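Local coordinates for protein mRNA nuclease HepT (Shewanella oneidensis MR-1, PDB 6M6U) that cleaves mRNA, probably endonucleolytically, as the growth-arresting toxin of a type VII toxin-antitoxin pair, and is neutralised mostly by tri-AMPylation by its antitoxin MntA, at residues Q36-V39 and I40-Q44; L96-I99 and A100-Y104; V112-V116 and Q117-E121. All blocks are in the same frame, centred on the assembly; numbering follows the deposited sequence.

Contact 1. Residues Q36-V39 and I40-Q44; sequences QDSV and ILNLQ
The carboxamide of Asn42 is the flat group that touches within this stretch of helix, folded back on the peptide carbonyl of Ser38. ND2 lies 2.9 Å from Ser38 O, and the oxygen stands 25° out of the amide plane, so the bond is neither straight nor coplanar with the donor group. The carbonyl plane of Ser38 has a donor on each face: the backbone N of Asn42 comes from one, at 3.1 Å from Ser38 O, and ND2 from the other. With CG of Asn42 anti to its own carbonyl carbon (chi1 -78°), the amide is turned back along the helix, where it can take this second place on an oxygen already engaged in the regular i to i+4 pattern. ND2 also bonds to Asp37 of the second subunit. Ser38 OG is 3.7 Å from Asn42 ND2 and has its own partner in that same Asp37 of the second subunit.

The motif is a run of more than two turns of the long alpha helix 33-60, whose continuing bonds run from Ile40 N to Gln36 O, from Leu41 N to Asp37 O and from Leu43 N to Val39 O. Ile40 CG1 comes to 3.2 Å from Gln36 O, the oxygen that also accepts Ile40 N. Val39 and Leu43, one turn apart, make a separate apolar pair, Val39 CG1 lying 4.3 Å from Leu43 CD1. Helix 109-118 meets Val39 through Val116, while helix 84-102 packs on Ile40 through Ala100 and Val101. Asp37 meets the second subunit, where its OD2 forms a salt bridge with Arg18 of that subunit and also accepts from Ser38 and Asn42 of that subunit.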
loop_
_atom_site.group_PDB
_atom_site.type_symbol
_atom_site.label_atom_id
_atom_site.label_comp_id
_atom_site.label_asym_id
_atom_site.label_seq_id
_atom_site.Cartn_x
_atom_site.Cartn_y
_atom_site.Cartn_z
ATOM N N GLN B 36 39.168 -40.291 14.799
ATOM C CA GLN B 36 39.316 -39.061 14.029
ATOM C C GLN B 36 38.105 -38.157 14.221
ATOM O O GLN B 36 38.249 -36.959 14.489
ATOM C CB GLN B 36 39.531 -39.393 12.550
ATOM C CG GLN B 36 40.821 -40.166 12.294
ATOM C CD GLN B 36 40.811 -40.914 10.977
ATOM O OE1 GLN B 36 40.188 -40.484 10.010
ATOM N NE2 GLN B 36 41.506 -42.045 10.937
ATOM N N ASP B 37 36.902 -38.727 14.108
ATOM C CA ASP B 37 35.675 -37.980 14.362
ATOM C C ASP B 37 35.717 -37.279 15.717
ATOM O O ASP B 37 35.368 -36.098 15.830
ATOM C CB ASP B 37 34.472 -38.921 14.292
ATOM C CG ASP B 37 34.211 -39.443 12.888
ATOM O OD1 ASP B 37 34.769 -38.882 11.920
ATOM O OD2 ASP B 37 33.428 -40.411 12.754
ATOM N N SER B 38 36.160 -37.991 16.755
ATOM C CA SER B 38 36.136 -37.425 18.101
ATOM C C SER B 38 37.199 -36.346 18.274
ATOM O O SER B 38 36.961 -35.337 18.949
ATOM C CB SER B 38 36.320 -38.529 19.140
ATOM O OG SER B 38 36.316 -37.984 20.447
ATOM N N VAL B 39 38.381 -36.542 17.690
ATOM C CA VAL B 39 39.407 -35.503 17.739
ATOM C C VAL B 39 38.952 -34.277 16.960
ATOM O O VAL B 39 39.079 -33.137 17.425
ATOM C CB VAL B 39 40.747 -36.043 17.207
ATOM C CG1 VAL B 39 41.735 -34.901 16.993
ATOM C CG2 VAL B 39 41.323 -37.086 18.165
ATOM N N ILE B 40 38.398 -34.495 15.767
ATOM C CA ILE B 40 37.982 -33.383 14.919
ATOM C C ILE B 40 36.871 -32.581 15.591
ATOM O O ILE B 40 36.872 -31.344 15.549
ATOM C CB ILE B 40 37.563 -33.908 13.533
ATOM C CG1 ILE B 40 38.800 -34.373 12.753
ATOM C CG2 ILE B 40 36.780 -32.856 12.765
ATOM C CD1 ILE B 40 38.479 -35.105 11.466
ATOM N N LEU B 41 35.929 -33.263 16.244
ATOM C CA LEU B 41 34.822 -32.556 16.881
ATOM C C LEU B 41 35.310 -31.725 18.060
ATOM O O LEU B 41 34.888 -30.575 18.243
ATOM C CB LEU B 41 33.744 -33.541 17.326
ATOM C CG LEU B 41 32.511 -32.835 17.913
ATOM C CD1 LEU B 41 31.552 -32.415 16.803
ATOM C CD2 LEU B 41 31.801 -33.711 18.923
ATOM N N ASN B 42 36.207 -32.284 18.872
ATOM C CA ASN B 42 36.723 -31.523 19.999
ATOM C C ASN B 42 37.678 -30.417 19.560
ATOM O O ASN B 42 37.820 -29.421 20.275
ATOM C CB ASN B 42 37.388 -32.463 21.003
ATOM C CG ASN B 42 36.376 -33.201 21.866
ATOM O OD1 ASN B 42 35.705 -32.600 22.712
ATOM N ND2 ASN B 42 36.258 -34.511 21.656
ATOM N N LEU B 43 38.328 -30.556 18.401
ATOM C CA LEU B 43 39.039 -29.415 17.829
ATOM C C LEU B 43 38.063 -28.300 17.470
ATOM O O LEU B 43 38.305 -27.124 17.773
ATOM C CB LEU B 43 39.835 -29.844 16.599
ATOM C CG LEU B 43 41.236 -30.387 16.876
ATOM C CD1 LEU B 43 41.895 -30.874 15.590
ATOM C CD2 LEU B 43 42.089 -29.326 17.565
ATOM N N GLN B 44 36.951 -28.658 16.821
ATOM C CA GLN B 44 35.932 -27.673 16.476
ATOM C C GLN B 44 35.420 -26.954 17.717
ATOM O O GLN B 44 35.302 -25.724 17.733
ATOM C CB GLN B 44 34.784 -28.356 15.739
ATOM C CG GLN B 44 33.564 -27.477 15.551
ATOM C CD GLN B 44 32.498 -28.155 14.726
ATOM O OE1 GLN B 44 32.539 -28.121 13.498
ATOM N NE2 GLN B 44 31.540 -28.790 15.397
#

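Contact 2. Residues L96-I99 and A100-Y104; sequences LRNI and AVHDY
Hydrogen bonds dominate where Asn98 meets His102 in the last turn of helix 84-102. Asn98 O accepts the backbone N of His102 at 2.9 Å, and ND1 of the same residue adds a weak bond to Asn98 O at 3.3 Å with an N-H...O angle of only 125°. Torsion chi1 of His102 (-59°) turns the imidazole back toward this carbonyl. The Asn98 amide runs alongside the ring, the two planes 46° apart. Its OD1 takes a straighter bond from Arg97 NH1 at 2.8 Å and sits at the edge of the guanidinium group, in its plane. Asp103 N closes the turn on Ile99 O, and there the chain leaves the helix.

In van der Waals contact, Val101 CG2 lies 3.2 Å from Arg97 O; its apolar partner is Arg97 CG, 4.1 Å from CG2.

The segment is the RX(4)HXY motif, and by similarity Arg97 and His102 form the active site. Glu48 of the same chain pairs with Arg97 NH2, and His102 NE2 bonds weakly to Glu48 of the second subunit. Asn98, holding the guanidinium through OD1 and, weakly, the imidazole through its carbonyl, may help set how the two groups are placed.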
loop_
_atom_site.group_PDB
_atom_site.type_symbol
_atom_site.label_atom_id
_atom_site.label_comp_id
_atom_site.label_asym_id
_atom_site.label_seq_id
_atom_site.Cartn_x
_atom_site.Cartn_y
_atom_site.Cartn_z
ATOM N N LEU B 96 41.843 -25.380 9.370
ATOM C CA LEU B 96 41.918 -26.833 9.472
ATOM C C LEU B 96 40.591 -27.416 9.937
ATOM O O LEU B 96 40.167 -28.472 9.450
ATOM C CB LEU B 96 43.038 -27.239 10.425
ATOM C CG LEU B 96 43.211 -28.750 10.597
ATOM C CD1 LEU B 96 43.522 -29.407 9.256
ATOM C CD2 LEU B 96 44.301 -29.057 11.620
ATOM N N ARG B 97 39.925 -26.740 10.879
ATOM C CA ARG B 97 38.603 -27.183 11.311
ATOM C C ARG B 97 37.645 -27.259 10.130
ATOM O O ARG B 97 36.943 -28.261 9.954
ATOM C CB ARG B 97 38.053 -26.249 12.392
ATOM C CG ARG B 97 36.560 -26.434 12.664
ATOM C CD ARG B 97 35.741 -25.295 12.069
ATOM N NE ARG B 97 35.466 -24.259 13.059
ATOM C CZ ARG B 97 34.989 -23.054 12.768
ATOM N NH1 ARG B 97 34.741 -22.715 11.510
ATOM N NH2 ARG B 97 34.765 -22.179 13.740
ATOM N N ASN B 98 37.616 -26.208 9.303
ATOM C CA ASN B 98 36.720 -26.189 8.150
ATOM C C ASN B 98 36.978 -27.373 7.228
ATOM O O ASN B 98 36.035 -28.002 6.736
ATOM C CB ASN B 98 36.869 -24.876 7.380
ATOM C CG ASN B 98 36.322 -23.681 8.143
ATOM O OD1 ASN B 98 35.552 -23.835 9.091
ATOM N ND2 ASN B 98 36.711 -22.479 7.724
ATOM N N ILE B 99 38.250 -27.693 6.982
ATOM C CA ILE B 99 38.568 -28.839 6.135
ATOM C C ILE B 99 38.164 -30.132 6.828
ATOM O O ILE B 99 37.460 -30.970 6.252
ATOM C CB ILE B 99 40.063 -28.844 5.765
ATOM C CG1 ILE B 99 40.424 -27.593 4.962
ATOM C CG2 ILE B 99 40.413 -30.105 4.982
ATOM C CD1 ILE B 99 41.906 -27.480 4.653
ATOM N N ALA B 100 38.597 -30.304 8.082
ATOM C CA ALA B 100 38.323 -31.540 8.808
ATOM C C ALA B 100 36.828 -31.821 8.884
ATOM O O ALA B 100 36.394 -32.964 8.698
ATOM C CB ALA B 100 38.932 -31.467 10.209
ATOM N N VAL B 101 36.023 -30.789 9.126
ATOM C CA VAL B 101 34.595 -31.003 9.328
ATOM C C VAL B 101 33.853 -31.063 7.997
ATOM O O VAL B 101 33.097 -32.006 7.738
ATOM C CB VAL B 101 34.017 -29.914 10.250
ATOM C CG1 VAL B 101 32.524 -30.123 10.438
ATOM C CG2 VAL B 101 34.735 -29.922 11.594
ATOM N N HIS B 102 34.059 -30.070 7.127
ATOM C CA HIS B 102 33.222 -29.915 5.940
ATOM C C HIS B 102 33.742 -30.640 4.707
ATOM O O HIS B 102 32.967 -30.864 3.769
ATOM C CB HIS B 102 33.059 -28.432 5.597
ATOM C CG HIS B 102 32.449 -27.627 6.697
ATOM N ND1 HIS B 102 33.137 -26.644 7.376
ATOM C CD2 HIS B 102 31.216 -27.673 7.250
ATOM C CE1 HIS B 102 32.350 -26.114 8.295
ATOM N NE2 HIS B 102 31.179 -26.722 8.241
ATOM N N ASP B 103 35.022 -31.004 4.673
ATOM C CA ASP B 103 35.618 -31.607 3.489
ATOM C C ASP B 103 36.646 -32.660 3.918
ATOM O O ASP B 103 37.835 -32.569 3.624
ATOM C CB ASP B 103 36.238 -30.524 2.608
ATOM C CG ASP B 103 36.472 -30.991 1.187
ATOM O OD1 ASP B 103 35.713 -31.863 0.710
ATOM O OD2 ASP B 103 37.412 -30.475 0.544
ATOM N N TYR B 104 36.170 -33.687 4.629
ATOM C CA TYR B 104 37.078 -34.683 5.190
ATOM C C TYR B 104 37.848 -35.426 4.106
ATOM O O TYR B 104 39.010 -35.793 4.316
ATOM C CB TYR B 104 36.306 -35.677 6.059
ATOM C CG TYR B 104 37.136 -36.857 6.517
ATOM C CD1 TYR B 104 38.008 -36.743 7.595
ATOM C CD2 TYR B 104 37.049 -38.088 5.874
ATOM C CE1 TYR B 104 38.773 -37.822 8.019
ATOM C CE2 TYR B 104 37.809 -39.171 6.290
ATOM C CZ TYR B 104 38.668 -39.032 7.364
ATOM O OH TYR B 104 39.424 -40.104 7.781
#

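Contact 3. Residues V112-V116 and Q117-E121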
loop_
_atom_site.group_PDB
_atom_site.type_symbol
_atom_site.label_atom_id
_atom_site.label_comp_id
_atom_site.label_asym_id
_atom_site.label_seq_id
_atom_site.Cartn_x
_atom_site.Cartn_y
_atom_site.Cartn_z
ATOM N N VAL B 112 46.460 -32.872 11.042
ATOM C CA VAL B 112 45.705 -33.039 12.282
ATOM C C VAL B 112 46.586 -33.654 13.360
ATOM O O VAL B 112 46.588 -33.203 14.511
ATOM C CB VAL B 112 44.440 -33.885 12.035
ATOM C CG1 VAL B 112 43.724 -34.168 13.351
ATOM C CG2 VAL B 112 43.502 -33.180 11.061
ATOM N N VAL B 113 47.357 -34.687 13.003
ATOM C CA VAL B 113 48.269 -35.298 13.967
ATOM C C VAL B 113 49.340 -34.301 14.393
ATOM O O VAL B 113 49.662 -34.186 15.583
ATOM C CB VAL B 113 48.881 -36.587 13.386
ATOM C CG1 VAL B 113 50.219 -36.897 14.046
ATOM C CG2 VAL B 113 47.921 -37.753 13.563
ATOM N N HIS B 114 49.901 -33.558 13.435
ATOM C CA HIS B 114 50.892 -32.543 13.782
ATOM C C HIS B 114 50.294 -31.484 14.700
ATOM O O HIS B 114 50.977 -30.971 15.594
ATOM C CB HIS B 114 51.460 -31.904 12.514
ATOM C CG HIS B 114 52.696 -31.088 12.749
ATOM N ND1 HIS B 114 52.739 -29.724 12.550
ATOM C CD2 HIS B 114 53.936 -31.445 13.164
ATOM C CE1 HIS B 114 53.950 -29.276 12.834
ATOM N NE2 HIS B 114 54.695 -30.301 13.209
ATOM N N VAL B 115 49.014 -31.152 14.503
ATOM C CA VAL B 115 48.348 -30.209 15.396
ATOM C C VAL B 115 48.137 -30.833 16.771
ATOM O O VAL B 115 48.393 -30.197 17.799
ATOM C CB VAL B 115 47.022 -29.728 14.774
ATOM C CG1 VAL B 115 46.172 -29.010 15.812
ATOM C CG2 VAL B 115 47.297 -28.809 13.591
ATOM N N VAL B 116 47.678 -32.088 16.813
ATOM C CA VAL B 116 47.464 -32.765 18.092
ATOM C C VAL B 116 48.757 -32.839 18.895
ATOM O O VAL B 116 48.742 -32.720 20.127
ATOM C CB VAL B 116 46.867 -34.169 17.856
ATOM C CG1 VAL B 116 46.855 -34.980 19.150
ATOM C CG2 VAL B 116 45.463 -34.058 17.287
ATOM N N GLN B 117 49.891 -33.015 18.219
ATOM C CA GLN B 117 51.170 -33.155 18.901
ATOM C C GLN B 117 51.812 -31.823 19.265
ATOM O O GLN B 117 52.456 -31.726 20.315
ATOM C CB GLN B 117 52.147 -33.955 18.032
ATOM C CG GLN B 117 51.708 -35.376 17.727
ATOM C CD GLN B 117 52.699 -36.111 16.841
ATOM O OE1 GLN B 117 53.054 -35.640 15.758
ATOM N NE2 GLN B 117 53.151 -37.273 17.299
ATOM N N HIS B 118 51.654 -30.791 18.434
ATOM C CA HIS B 118 52.476 -29.596 18.559
ATOM C C HIS B 118 51.722 -28.278 18.643
ATOM O O HIS B 118 52.355 -27.257 18.937
ATOM C CB HIS B 118 53.464 -29.507 17.384
ATOM C CG HIS B 118 54.436 -30.641 17.328
ATOM N ND1 HIS B 118 54.649 -31.385 16.187
ATOM C CD2 HIS B 118 55.255 -31.160 18.273
ATOM C CE1 HIS B 118 55.555 -32.315 16.432
ATOM N NE2 HIS B 118 55.939 -32.200 17.691
ATOM N N HIS B 119 50.412 -28.247 18.398
ATOM C CA HIS B 119 49.709 -26.976 18.318
ATOM C C HIS B 119 48.556 -26.829 19.297
ATOM O O HIS B 119 47.947 -25.754 19.345
ATOM C CB HIS B 119 49.214 -26.738 16.886
ATOM C CG HIS B 119 50.314 -26.391 15.932
ATOM N ND1 HIS B 119 50.460 -25.132 15.390
ATOM C CD2 HIS B 119 51.337 -27.133 15.445
ATOM C CE1 HIS B 119 51.519 -25.116 14.599
ATOM N NE2 HIS B 119 52.069 -26.317 14.615
ATOM N N LEU B 120 48.252 -27.850 20.101
ATOM C CA LEU B 120 47.290 -27.659 21.179
ATOM C C LEU B 120 47.749 -26.589 22.159
ATOM O O LEU B 120 46.920 -26.039 22.895
ATOM C CB LEU B 120 47.040 -28.978 21.911
ATOM C CG LEU B 120 46.388 -30.074 21.065
ATOM C CD1 LEU B 120 46.066 -31.307 21.900
ATOM C CD2 LEU B 120 45.135 -29.541 20.378
ATOM N N GLU B 121 49.048 -26.274 22.171
ATOM C CA GLU B 121 49.563 -25.210 23.029
ATOM C C GLU B 121 49.041 -23.839 22.616
ATOM O O GLU B 121 48.994 -22.928 23.449
ATOM C CB GLU B 121 51.093 -25.212 23.012
ATOM C CG GLU B 121 51.740 -26.104 24.066
ATOM C CD GLU B 121 51.734 -27.580 23.696
ATOM O OE1 GLU B 121 52.240 -28.389 24.500
ATOM O OE2 GLU B 121 51.234 -27.931 22.606
#
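The side chains of His114 and His118, one turn apart, cross at about a right angle, and their rings are oblique, planes at 68° and centroids 4.7 Å apart. CD2 of His114 comes to the edge of the His118 ring, close to its plane, 3.1 Å from His118 ND1, while CB of His118 sits over one face of the His114 ring. His119 crosses His114 obliquely, its NE2 3.9 Å from His114 CE1 with the planes at 52°, which completes a cluster of three imidazoles. CG of His114 is anti to the backbone N (chi1 -167°), which swings its ring along the helix toward the two later histidines. His119 ND1 is bonded to Asp122.

Gln117 runs alongside Val113, pointing the same way, with OE1 3.5 Å from Val113 CG1; Gln117 CB lies over the centre of the His118 ring. Val115 meets His119 at about a right angle through CG1 and CB. In the backbone, Val115 O accepts His119 N at 2.9 Å and Leu120 N only weakly, and His119 is the first residue to depart from helical backbone angles.

Here helix 109-118 is followed by helix 120-131. Val113, Val116 and Leu120 pack on helix 3-23, whereas Val115 and His119 lean on Met93 of helix 84-102.

From the N terminus the three contacts come in series, none nested in or crossing another, and each joins residues adjoining in the chain, so none closes a long loop. Contact 1 lies in helix 33-60, contact 2 at the end of helix 84-102, and contact 3 where helix 109-118 gives way to helix 120-131. Contacts 1 and 2 meet through Gln44 OE1 and Val101 CG2, 3.4 Å apart, and by a probable hydrogen bond between Gln36 and Tyr104; both also reach the second subunit. Leu43 joins contact 1 to contact 3 by packing on Leu120, and Leu96 brings contact 2 against Val115, tying the helices into one bundle.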